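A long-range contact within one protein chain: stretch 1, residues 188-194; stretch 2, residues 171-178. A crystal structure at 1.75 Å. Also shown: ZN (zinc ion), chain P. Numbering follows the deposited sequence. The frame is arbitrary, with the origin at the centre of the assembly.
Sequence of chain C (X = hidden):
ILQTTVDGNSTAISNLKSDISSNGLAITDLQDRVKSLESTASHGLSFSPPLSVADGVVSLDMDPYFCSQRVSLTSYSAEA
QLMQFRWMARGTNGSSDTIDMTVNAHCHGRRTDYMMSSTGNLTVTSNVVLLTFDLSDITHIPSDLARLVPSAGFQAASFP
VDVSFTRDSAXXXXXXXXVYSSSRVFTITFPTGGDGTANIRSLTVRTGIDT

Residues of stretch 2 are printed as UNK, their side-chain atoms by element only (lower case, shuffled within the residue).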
# COMPACT_ATOMS: atom_id res chain seq x y z
N ILE C 188 20.73 15.01 -9.61
CA ILE C 188 21.37 13.75 -9.93
C ILE C 188 22.86 13.94 -10.21
O ILE C 188 23.28 14.98 -10.73
CB ILE C 188 20.66 13.06 -11.11
CG1 ILE C 188 20.86 13.83 -12.41
CG2 ILE C 188 19.17 12.88 -10.75
CD1 ILE C 188 20.30 13.10 -13.65
N THR C 189 23.65 12.92 -9.87
CA THR C 189 25.10 12.92 -10.08
C THR C 189 25.45 11.72 -10.96
O THR C 189 25.04 10.58 -10.67
CB THR C 189 25.80 12.76 -8.72
OG1 THR C 189 25.48 13.89 -7.89
CG2 THR C 189 27.31 12.63 -8.92
N PHE C 190 26.21 11.95 -12.03
CA PHE C 190 26.56 10.86 -12.93
C PHE C 190 27.87 11.06 -13.69
O PHE C 190 28.31 12.20 -13.88
CB PHE C 190 25.37 10.55 -13.88
CG PHE C 190 24.97 11.69 -14.79
CD1 PHE C 190 23.98 12.60 -14.42
CD2 PHE C 190 25.55 11.82 -16.07
CE1 PHE C 190 23.60 13.64 -15.28
CE2 PHE C 190 25.18 12.87 -16.92
CZ PHE C 190 24.20 13.76 -16.54
N PRO C 191 28.52 9.94 -14.08
CA PRO C 191 29.74 10.01 -14.87
C PRO C 191 29.44 10.59 -16.23
O PRO C 191 28.35 10.34 -16.79
CB PRO C 191 30.13 8.52 -15.05
CG PRO C 191 29.39 7.79 -14.00
CD PRO C 191 28.12 8.54 -13.81
N THR C 192 30.39 11.35 -16.76
CA THR C 192 30.27 11.97 -18.08
C THR C 192 30.90 11.17 -19.22
O THR C 192 30.76 11.56 -20.40
CB THR C 192 30.94 13.34 -18.09
OG1 THR C 192 32.34 13.16 -17.82
CG2 THR C 192 30.29 14.30 -17.07
N GLY C 193 31.58 10.07 -18.89
CA GLY C 193 32.15 9.17 -19.91
C GLY C 193 33.54 9.57 -20.39
O GLY C 193 34.01 9.06 -21.41
N GLY C 194 34.18 10.49 -19.67
CA GLY C 194 35.55 10.93 -19.98
C GLY C 194 36.04 12.06 -19.08
O GLY C 194 35.52 12.26 -17.98
N UNK C 171 27.20 5.74 -27.32
CA UNK C 171 26.19 5.84 -26.24
C UNK C 171 26.71 5.19 -24.95
O UNK C 171 27.08 4.01 -24.96
o UNK C 171 24.21 5.75 -27.71
c UNK C 171 23.87 5.09 -25.40
c UNK C 171 24.85 5.11 -26.60
N UNK C 172 26.73 5.97 -23.87
CA UNK C 172 27.17 5.56 -22.55
C UNK C 172 25.92 5.44 -21.67
O UNK C 172 24.93 6.13 -21.92
c UNK C 172 29.64 7.42 -23.85
c UNK C 172 31.53 6.80 -22.93
n UNK C 172 31.01 7.36 -24.00
c UNK C 172 28.04 6.66 -21.94
c UNK C 172 29.35 6.88 -22.64
n UNK C 172 30.56 6.51 -22.09
N UNK C 173 25.95 4.57 -20.66
CA UNK C 173 24.79 4.38 -19.78
C UNK C 173 25.29 4.04 -18.37
O UNK C 173 26.23 3.24 -18.22
c UNK C 173 23.88 3.29 -20.32
N UNK C 174 24.72 4.68 -17.34
CA UNK C 174 25.21 4.49 -15.98
C UNK C 174 24.02 4.38 -15.04
O UNK C 174 23.00 5.01 -15.26
c UNK C 174 28.38 5.04 -16.23
o UNK C 174 30.64 6.21 -18.90
c UNK C 174 29.52 6.11 -18.08
c UNK C 174 29.50 5.16 -17.05
c UNK C 174 28.42 6.95 -18.26
c UNK C 174 27.27 5.89 -16.38
c UNK C 174 26.05 5.71 -15.52
c UNK C 174 27.28 6.82 -17.42
N UNK C 175 24.21 3.55 -14.03
CA UNK C 175 23.36 3.49 -12.87
C UNK C 175 23.82 4.62 -12.01
O UNK C 175 24.92 4.55 -11.45
n UNK C 175 20.92 3.35 -10.53
o UNK C 175 20.84 1.25 -11.33
c UNK C 175 22.94 2.08 -10.71
c UNK C 175 23.62 2.15 -12.12
c UNK C 175 21.48 2.19 -10.86
N UNK C 176 23.00 5.66 -11.83
CA UNK C 176 23.39 6.83 -11.04
C UNK C 176 22.44 7.02 -9.83
O UNK C 176 21.60 6.13 -9.56
c UNK C 176 23.43 8.04 -11.92
N UNK C 177 22.56 8.12 -9.10
CA UNK C 177 21.70 8.41 -7.94
C UNK C 177 21.28 9.87 -7.95
O UNK C 177 22.03 10.75 -8.43
c UNK C 177 22.62 6.56 -6.54
c UNK C 177 22.91 3.76 -6.57
c UNK C 177 21.79 4.33 -5.94
c UNK C 177 21.65 5.75 -5.95
c UNK C 177 22.42 8.06 -6.62
c UNK C 177 23.88 4.54 -7.18
c UNK C 177 23.73 5.94 -7.17
o UNK C 177 23.07 2.38 -6.61
N UNK C 178 20.11 10.12 -7.40
CA UNK C 178 19.63 11.46 -7.12
C UNK C 178 19.37 11.68 -5.64
O UNK C 178 19.36 10.73 -4.86
ZN ZN P . 30.70 5.12 -20.57
O HOH W 1 25.53 8.87 -8.70

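Position 171 carries three side-chain atoms, a carbon bearing one oxygen and one carbon. It touches nothing on stretch 1 and lies exposed on a strand. A branched side chain with a hydroxyl is threonine, Thr171, a type common in exposed strands because branching at CB favours extended backbone angles.

Position 172 has one carbon leading to a five-membered ring of three carbons and two nitrogens, which is histidine. The CA-to-CB bond of His172 points toward stretch 1, and its ring carbon CE1 lies 3.7 Å from Gly193 O. Its ND1 binds the zinc ion at 2.1 Å, a role for which an imidazole nitrogen with a free lone pair is well suited.

Position 173 has a single side-chain carbon, so it is alanine. Ala173 is exposed and out of reach of stretch 1, and its small methyl makes few demands on its surroundings.

Position 174 shows one carbon, then a six-carbon ring bearing an oxygen: tyrosine. Tyr174 does two jobs. Its ring offers a flat face to Pro191, whose CB sits 3.8 Å from the ring centroid and almost on the ring normal, a CH-pi contact; Pro191 CG also comes within 3.7 Å of Tyr174 CD1. At the far end of the ring, Tyr174 OH binds zinc at 2.0 Å and lies 3.5 Å from Gly193 CA.

Position 175 has three carbons in a chain, the third carrying one oxygen and one nitrogen, which is glutamine. The CA-to-CB bond of Gln175 points away from stretch 1, and the amide turns back on its own strand, where Gln175 NE2 donates a hydrogen bond to the backbone O of position 176 at 3.0 Å.

Position 176 again has one side-chain carbon, a CB 3.3 Å from Thr189 O and 3.7 Å from Phe190 CB; a side chain of one carbon is alanine. In Ala176 a lone methyl fills this buried space in close contact with the neighbouring strand.

Position 177 has one carbon and a six-carbon ring with an oxygen, a second tyrosine. The ring of Tyr177 leads away from stretch 1, and its backbone makes the link: Thr189 N donates to Tyr177 O at 3.1 Å, while Ile188 CA approaches the same oxygen at 3.4 Å in a CA-H...O contact. These links do not depend on the ring, and a bulky aromatic such as tyrosine sits readily on a strand.

Position 178 has no side-chain atoms and is glycine. Gly178 CA lies 3.9 Å from Ile188 CG2; an ideal CB would come within a tight 3.2 Å of that methyl, so the bare backbone lets the strands approach to 4.0 Å between the CA atoms of Gly178 and Ile188.

The contact is an antiparallel pairing that loosens along its length. Near Ile188 and Thr189 the backbones pair directly; next, a water donates to Thr189 O at 2.7 Å and weakly accepts from Tyr177 N at 3.1 Å. Beyond Phe190, side chains take over, and zinc joins His172 to Tyr174 beside Gly193, whose lack of a side chain avoids a clash with His172 ND1.

Stretch 2 (171-178) THAYQAYG
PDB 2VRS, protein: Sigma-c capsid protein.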